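Local structure of uncharacterized protein AsqI (5YY3) at residues A158-T163 / A252-L257; W176-D181 / M456-K461; H168-L173 / T227-W232. The protein catalyses, as a zinc-dependent cyclopenase of aspoquinolone biosynthesis, the ring contraction of 4'-methoxycyclopenin to 4'-methoxyviridicatin with release of methyl isocyanate. All blocks are in the same frame, centred on the assembly; numbering follows the deposited sequence.

Contact 1: residues A158-T163 / A252-L257; sequences AGEICT and APISSL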
# COMPACT_ATOMS: atom_id res chain seq x y z
N ALA A 158 -1.19 -17.09 -22.30
CA ALA A 158 -1.74 -16.01 -21.48
C ALA A 158 -1.15 -16.06 -20.09
O ALA A 158 -1.15 -17.09 -19.44
CB ALA A 158 -3.26 -16.12 -21.41
N GLY A 159 -0.62 -14.93 -19.64
CA GLY A 159 -0.11 -14.87 -18.29
C GLY A 159 -1.19 -14.32 -17.38
O GLY A 159 -2.33 -14.15 -17.79
N GLU A 160 -0.82 -14.03 -16.14
CA GLU A 160 -1.74 -13.55 -15.13
C GLU A 160 -1.89 -12.03 -15.24
O GLU A 160 -0.96 -11.33 -15.61
CB GLU A 160 -1.24 -13.95 -13.74
CG GLU A 160 -2.13 -13.56 -12.59
CD GLU A 160 -1.37 -13.54 -11.27
OE1 GLU A 160 -0.17 -13.18 -11.28
OE2 GLU A 160 -1.98 -13.90 -10.24
N ILE A 161 -3.08 -11.52 -14.92
CA ILE A 161 -3.27 -10.08 -14.85
C ILE A 161 -2.82 -9.58 -13.46
O ILE A 161 -3.58 -9.71 -12.49
CB ILE A 161 -4.75 -9.72 -15.14
CG1 ILE A 161 -5.16 -10.25 -16.51
CG2 ILE A 161 -5.00 -8.21 -15.09
CD1 ILE A 161 -6.53 -9.75 -17.00
N CYS A 162 -1.58 -9.06 -13.35
CA CYS A 162 -1.08 -8.48 -12.08
C CYS A 162 -1.21 -6.96 -12.27
O CYS A 162 -0.44 -6.32 -13.01
CB CYS A 162 0.38 -8.94 -11.66
SG CYS A 162 1.97 -9.48 -10.62
N THR A 163 -2.20 -6.40 -11.59
CA THR A 163 -2.62 -5.01 -11.72
C THR A 163 -3.00 -4.46 -10.33
O THR A 163 -3.29 -5.24 -9.43
CB THR A 163 -3.80 -4.93 -12.75
OG1 THR A 163 -3.33 -4.43 -14.01
CG2 THR A 163 -4.94 -4.14 -12.28
N ALA A 252 -10.46 -15.10 -9.89
CA ALA A 252 -10.37 -15.45 -11.29
C ALA A 252 -9.23 -16.44 -11.50
O ALA A 252 -8.09 -16.13 -11.16
CB ALA A 252 -10.16 -14.20 -12.13
N PRO A 253 -9.53 -17.62 -12.07
CA PRO A 253 -8.46 -18.60 -12.32
C PRO A 253 -7.36 -17.99 -13.20
O PRO A 253 -7.67 -17.05 -13.94
CB PRO A 253 -9.20 -19.74 -13.05
CG PRO A 253 -10.63 -19.55 -12.76
CD PRO A 253 -10.83 -18.08 -12.57
N ILE A 254 -6.11 -18.46 -13.10
CA ILE A 254 -5.06 -17.90 -13.96
C ILE A 254 -5.44 -18.05 -15.41
O ILE A 254 -5.95 -19.11 -15.82
CB ILE A 254 -3.68 -18.54 -13.81
CG1 ILE A 254 -3.52 -19.21 -12.47
CG2 ILE A 254 -2.58 -17.50 -14.04
CD1 ILE A 254 -2.15 -19.71 -12.34
N SER A 255 -5.15 -17.01 -16.18
CA SER A 255 -5.79 -16.78 -17.47
C SER A 255 -5.82 -18.03 -18.36
O SER A 255 -6.78 -18.24 -19.09
CB SER A 255 -5.07 -15.64 -18.17
OG SER A 255 -4.60 -14.74 -17.18
N SER A 256 -4.81 -18.87 -18.26
CA SER A 256 -4.77 -20.06 -19.09
C SER A 256 -5.93 -21.02 -18.77
O SER A 256 -6.41 -21.73 -19.64
CB SER A 256 -3.41 -20.75 -18.93
OG SER A 256 -2.34 -19.80 -18.87
N LEU A 257 -6.41 -20.98 -17.52
CA LEU A 257 -7.46 -21.89 -17.05
C LEU A 257 -8.86 -21.32 -17.22
O LEU A 257 -9.85 -22.05 -17.06
CB LEU A 257 -7.26 -22.21 -15.56
CG LEU A 257 -6.02 -22.98 -15.11
CD1 LEU A 257 -5.99 -23.06 -13.60
CD2 LEU A 257 -5.99 -24.36 -15.71
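Ala158, Gly159 and Glu160 meet Ile254, Ser255 and Ser256 in a partly buried loop-to-loop contact, held mainly by serine hydroxyls that reach backbone carbonyls. One loop leads to helix 174-177 and the other lies between helix 210-231 and helix 288-304. The two backbones run in opposite directions without forming a sheet, Ala158 facing Ser256 and Glu160 facing Ile254.

Ser255 comes closest. Its CB touches the methyl of Ala158, CB to CB at 3.7 Å, and its OG is placed as a donor to the carbonyl of Gly159. The 2.4 Å modelled between Ser255 OG and Gly159 O is too short to be taken literally, and the chi1 of -32° lies away from a staggered value, so the contact is clear but its exact length is doubtful. One residue on, Ser256 OG gives a weak hydrogen bond to Ala158 O at 3.0 Å. Successive hydroxyls thus address successive carbonyls. The chain around them is turned back by a bond from Leu257 N to Ile254 O at 2.6 Å.

Both loops belong to the helical metal-binding domain, which corresponds to the copper-containing domain of hemocyanins and here holds zinc, at the border with another copy of the protein. Cys162 forms a disulfide with Cys162 of the second subunit, where Ala158 packs on Pro450 and Ile161 on Leu448 of that subunit, and Gly159 makes backbone hydrogen bonds to it.

A further carbon-to-carbon contact lies at Glu160, whose CB rests against CG2 of Ile254 at 3.8 Å. Glu160 CG is anti to its backbone N (chi1 -177°) and the chain continues extended, carrying the carboxylate to a salt bridge between OE2 and Lys459.

Contact 2: residues W176-D181 / M456-K461; sequences WRDDYD and MESKAK
Lys461 reaches across to Asp179 and Asp181, its side chain crossing each of theirs at about a right angle. A bend at chi2 (67°) brings its CD alongside Asp179 OD2, and the ammonium beyond it meets three carboxylates. NZ lies 2.9 Å from Asp179 OD2, which it approaches from above the carboxylate plane (47° out of it). Asp181 OD2, also 2.9 Å from NZ, is met on its anti lone pair, and Glu457 OE2 on its syn lone pair.

The anti lone pair of Glu457 OE2 takes Tyr180 N at 3.0 Å in a nearly straight bond (166°), so two donors grip this oxygen. Glu457 and Asp179 run alongside each other in the same direction, their carboxylates turned against each other rather than coplanar, with Asp179 OD2 and Glu457 OE2 4.0 Å apart; the lysine between them probably offsets their repulsion.

This salt-bridge network joins the Ig-like domain to the start of helix 180-193, which carries the zinc ligands His186 and His190. Asp179 is the N-cap: its OD1 accepts from Leu182 N and, weakly, from Asp181 N, while OD2 also accepts from Asn560. Glu457 OE1 is held by the hydroxyl of Tyr541.

Asp178 points toward the other segment, and its OD2 meets Ser458 OG at a doubtful 2.4 Å. Its other oxygen, OD1, forms a salt bridge with Arg389.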
# COMPACT_ATOMS: atom_id res chain seq x y z
N TRP A 176 1.68 -19.58 -4.15
CA TRP A 176 1.59 -20.73 -3.29
C TRP A 176 0.37 -21.56 -3.66
O TRP A 176 0.46 -22.78 -3.78
CB TRP A 176 1.53 -20.25 -1.84
CG TRP A 176 1.96 -21.21 -0.79
CD1 TRP A 176 3.21 -21.34 -0.28
CD2 TRP A 176 1.12 -22.11 -0.04
NE1 TRP A 176 3.21 -22.28 0.72
CE2 TRP A 176 1.95 -22.77 0.89
CE3 TRP A 176 -0.25 -22.42 -0.07
CZ2 TRP A 176 1.45 -23.73 1.78
CZ3 TRP A 176 -0.73 -23.38 0.81
CH2 TRP A 176 0.12 -24.03 1.72
N ARG A 177 -0.78 -20.92 -3.86
CA ARG A 177 -2.00 -21.67 -4.19
C ARG A 177 -1.97 -22.29 -5.59
O ARG A 177 -2.55 -23.37 -5.81
CB ARG A 177 -3.23 -20.78 -4.04
CG ARG A 177 -3.45 -20.23 -2.63
CD ARG A 177 -4.81 -19.52 -2.54
NE ARG A 177 -4.97 -18.57 -3.64
CZ ARG A 177 -4.86 -17.25 -3.52
NH1 ARG A 177 -4.63 -16.68 -2.34
NH2 ARG A 177 -4.99 -16.49 -4.59
N ASP A 178 -1.30 -21.63 -6.53
CA ASP A 178 -1.19 -22.15 -7.89
C ASP A 178 0.00 -23.06 -8.08
O ASP A 178 0.27 -23.51 -9.20
CB ASP A 178 -1.07 -21.02 -8.91
CG ASP A 178 -2.36 -20.27 -9.11
OD1 ASP A 178 -3.41 -20.90 -9.16
OD2 ASP A 178 -2.30 -19.03 -9.24
N ASP A 179 0.75 -23.31 -7.02
CA ASP A 179 1.94 -24.14 -7.17
C ASP A 179 1.56 -25.49 -7.80
O ASP A 179 0.68 -26.19 -7.31
CB ASP A 179 2.64 -24.34 -5.84
CG ASP A 179 3.88 -25.18 -5.97
OD1 ASP A 179 3.75 -26.41 -6.10
OD2 ASP A 179 5.00 -24.61 -5.95
N TYR A 180 2.23 -25.81 -8.91
CA TYR A 180 1.93 -27.03 -9.65
C TYR A 180 2.03 -28.26 -8.76
O TYR A 180 1.19 -29.14 -8.84
CB TYR A 180 2.89 -27.22 -10.85
CG TYR A 180 2.64 -28.57 -11.48
CD1 TYR A 180 1.52 -28.78 -12.29
CD2 TYR A 180 3.46 -29.67 -11.19
CE1 TYR A 180 1.25 -30.02 -12.84
CE2 TYR A 180 3.19 -30.92 -11.73
CZ TYR A 180 2.08 -31.08 -12.55
OH TYR A 180 1.80 -32.30 -13.11
N ASP A 181 3.07 -28.33 -7.95
CA ASP A 181 3.33 -29.54 -7.20
C ASP A 181 2.38 -29.66 -6.01
O ASP A 181 2.02 -30.76 -5.61
CB ASP A 181 4.81 -29.61 -6.79
CG ASP A 181 5.74 -29.72 -8.00
OD1 ASP A 181 5.84 -30.84 -8.56
OD2 ASP A 181 6.35 -28.71 -8.41
N MET A 456 0.60 -23.78 -15.26
CA MET A 456 -0.49 -23.06 -14.56
C MET A 456 -0.09 -22.41 -13.23
O MET A 456 -0.90 -22.34 -12.32
CB MET A 456 -1.67 -24.01 -14.33
CG MET A 456 -2.23 -24.60 -15.62
SD MET A 456 -2.63 -23.31 -16.83
CE MET A 456 -2.21 -24.08 -18.39
N GLU A 457 1.13 -21.91 -13.14
CA GLU A 457 1.59 -21.22 -11.92
C GLU A 457 1.53 -19.71 -12.11
O GLU A 457 1.47 -19.21 -13.23
CB GLU A 457 3.01 -21.66 -11.55
CG GLU A 457 3.14 -23.15 -11.29
CD GLU A 457 4.54 -23.54 -10.85
OE1 GLU A 457 5.52 -23.00 -11.39
OE2 GLU A 457 4.66 -24.40 -9.97
N SER A 458 1.53 -18.97 -11.00
CA SER A 458 1.48 -17.52 -11.09
C SER A 458 2.38 -16.85 -10.07
O SER A 458 2.63 -17.41 -9.00
CB SER A 458 0.05 -17.01 -10.93
OG SER A 458 -0.54 -17.51 -9.74
N LYS A 459 2.89 -15.67 -10.44
CA LYS A 459 3.60 -14.74 -9.56
C LYS A 459 5.01 -15.19 -9.14
O LYS A 459 5.92 -14.38 -9.12
CB LYS A 459 2.74 -14.44 -8.32
CG LYS A 459 1.47 -13.63 -8.63
CD LYS A 459 1.05 -12.75 -7.44
CE LYS A 459 -0.19 -11.92 -7.75
NZ LYS A 459 -1.38 -12.76 -8.15
N ALA A 460 5.17 -16.47 -8.80
CA ALA A 460 6.48 -17.01 -8.42
C ALA A 460 6.44 -18.54 -8.31
O ALA A 460 5.37 -19.15 -8.32
CB ALA A 460 6.96 -16.41 -7.10
N LYS A 461 7.62 -19.14 -8.25
CA LYS A 461 7.79 -20.54 -7.88
C LYS A 461 8.66 -20.58 -6.63
O LYS A 461 9.85 -20.27 -6.72
CB LYS A 461 8.43 -21.36 -9.00
CG LYS A 461 8.68 -22.83 -8.63
CD LYS A 461 7.36 -23.58 -8.44
CE LYS A 461 7.57 -25.05 -8.12
NZ LYS A 461 6.30 -25.84 -8.29

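Contact 3: residues H168-L173 / T227-W232; sequences HGHALL and TESLCW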
# COMPACT_ATOMS: atom_id res chain seq x y z
N HIS A 168 -5.48 -7.37 -4.46
CA HIS A 168 -6.13 -7.11 -3.17
C HIS A 168 -6.25 -8.42 -2.40
O HIS A 168 -5.88 -9.47 -2.92
CB HIS A 168 -7.52 -6.47 -3.38
CG HIS A 168 -7.47 -5.14 -4.06
ND1 HIS A 168 -6.98 -4.00 -3.46
CD2 HIS A 168 -7.81 -4.77 -5.33
CE1 HIS A 168 -7.04 -2.98 -4.30
NE2 HIS A 168 -7.53 -3.43 -5.45
N GLY A 169 -6.74 -8.35 -1.17
CA GLY A 169 -6.91 -9.54 -0.35
C GLY A 169 -5.65 -10.37 -0.22
O GLY A 169 -4.59 -9.88 0.17
N HIS A 170 -5.77 -11.66 -0.56
CA HIS A 170 -4.64 -12.57 -0.50
C HIS A 170 -4.15 -12.92 -1.91
O HIS A 170 -3.67 -14.03 -2.14
CB HIS A 170 -5.03 -13.84 0.27
CG HIS A 170 -5.20 -13.64 1.74
ND1 HIS A 170 -6.42 -13.38 2.33
CD2 HIS A 170 -4.30 -13.69 2.76
CE1 HIS A 170 -6.27 -13.27 3.64
NE2 HIS A 170 -4.99 -13.45 3.93
N ALA A 171 -4.27 -11.98 -2.85
CA ALA A 171 -3.83 -12.25 -4.22
C ALA A 171 -2.33 -12.54 -4.30
O ALA A 171 -1.89 -13.31 -5.16
CB ALA A 171 -4.18 -11.08 -5.13
N LEU A 172 -1.55 -11.94 -3.42
CA LEU A 172 -0.11 -12.16 -3.46
C LEU A 172 0.27 -13.63 -3.23
O LEU A 172 1.32 -14.08 -3.71
CB LEU A 172 0.60 -11.25 -2.44
CG LEU A 172 0.73 -9.77 -2.83
CD1 LEU A 172 1.48 -8.98 -1.75
CD2 LEU A 172 1.40 -9.59 -4.20
N LEU A 173 -0.59 -14.36 -2.52
CA LEU A 173 -0.34 -15.77 -2.17
C LEU A 173 -0.62 -16.72 -3.32
O LEU A 173 -0.46 -17.94 -3.21
CB LEU A 173 -1.19 -16.17 -0.98
CG LEU A 173 -0.84 -15.41 0.30
CD1 LEU A 173 -1.69 -15.91 1.47
CD2 LEU A 173 0.66 -15.56 0.57
N THR A 227 0.45 -19.48 7.94
CA THR A 227 1.82 -19.07 8.24
C THR A 227 2.43 -18.34 7.05
O THR A 227 3.16 -17.36 7.21
CB THR A 227 2.68 -20.29 8.64
OG1 THR A 227 2.15 -20.86 9.84
CG2 THR A 227 4.13 -19.90 8.85
N GLU A 228 2.14 -18.83 5.84
CA GLU A 228 2.65 -18.20 4.63
C GLU A 228 2.08 -16.79 4.51
O GLU A 228 2.78 -15.85 4.11
CB GLU A 228 2.29 -19.02 3.39
CG GLU A 228 3.06 -18.62 2.13
CD GLU A 228 4.44 -19.24 2.06
OE1 GLU A 228 4.86 -19.90 3.05
OE2 GLU A 228 5.11 -19.08 1.01
N SER A 229 0.81 -16.66 4.86
CA SER A 229 0.16 -15.36 4.96
C SER A 229 0.90 -14.38 5.89
O SER A 229 1.12 -13.23 5.54
CB SER A 229 -1.28 -15.54 5.42
OG SER A 229 -2.07 -14.43 5.01
N LEU A 230 1.29 -14.84 7.07
CA LEU A 230 1.96 -14.00 8.04
C LEU A 230 3.31 -13.50 7.53
O LEU A 230 3.77 -12.42 7.92
CB LEU A 230 2.16 -14.75 9.35
CG LEU A 230 1.27 -14.32 10.51
CD1 LEU A 230 -0.14 -14.10 10.02
CD2 LEU A 230 1.30 -15.38 11.59
N CYS A 231 3.95 -14.28 6.67
CA CYS A 231 5.26 -13.93 6.16
C CYS A 231 5.19 -12.65 5.32
O CYS A 231 6.11 -11.83 5.32
CB CYS A 231 5.84 -15.09 5.35
SG CYS A 231 6.04 -16.62 6.31
N TRP A 232 4.08 -12.48 4.61
CA TRP A 232 3.89 -11.28 3.82
C TRP A 232 3.13 -10.23 4.61
O TRP A 232 2.75 -9.20 4.06
CB TRP A 232 3.16 -11.61 2.53
CG TRP A 232 3.90 -12.56 1.67
CD1 TRP A 232 3.69 -13.90 1.54
CD2 TRP A 232 4.99 -12.24 0.79
NE1 TRP A 232 4.57 -14.44 0.63
CE2 TRP A 232 5.38 -13.44 0.15
CE3 TRP A 232 5.67 -11.05 0.47
CZ2 TRP A 232 6.42 -13.50 -0.78
CZ3 TRP A 232 6.72 -11.11 -0.46
CH2 TRP A 232 7.08 -12.32 -1.07
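Leu173 lies against Ser229 and Trp232 around the C-terminal end of helix 210-231, a helix of the hemocyanin-type metal-binding domain that also carries the zinc ligand His218 farther back. The segment that meets it is compact: a type II' beta turn from His168 to Ala171, closed by Ala171 N to His168 O and with Gly169 at positive phi, runs straight into a short 3-10 turn ending at Leu173.

The apolar part of this buried contact belongs to Leu173, whose two methyls divide the surface around the helix end between them. CD2 approaches the indole of Trp232 obliquely, 3.6 Å from CD1 of that ring, and also lies 4.2 Å from Glu228 CG. CD1 of Leu173 turns to Ser229 and comes within 4.0 Å of its CA. The leucine and tryptophan side chains lie alongside one another but run opposite ways. Trp232 also makes a cation-pi contact with Arg645 and packs on Ala164 of the second subunit.

Polar groups line the same surface. Glu228 OE2 and Trp232 NE1 are both hydrogen-bonded to the hydroxyl of Tyr175, which ties the helix end to helix 174-177. The backbone carbonyl of Pro235 likewise has two partners here, His170 NE2 and Ser229 OG, a shared acceptor that is consistent with the closeness of imidazole and hydroxyl. Ser229 OG stands at the edge of the His170 ring, in its plane and 3.3 Å from both CD2 and NE2 of that ring.

Overall arrangement
From the N terminus, the chain first passes 158-163, then 168-173 and 176-181, three neighbouring pieces that each find a distant partner. Contact 3 closes first, when helix 210-231 returns to 168-173; contact 1 closes next, at 252-257, and encloses it. Contact 2 waits for 456-461, beyond strand 443-449, and therefore crosses both. Contacts 1 and 3 stay within the metal-binding domain, whereas contact 2 joins it to the Ig-like one. All three border the second subunit, contact 2 through Lys459, which packs on Cys162 of that subunit. Contact 2 also touches both others: Met456 packs on Ser256 of contact 1, and Arg177 reaches the carbonyl of His170 in contact 3.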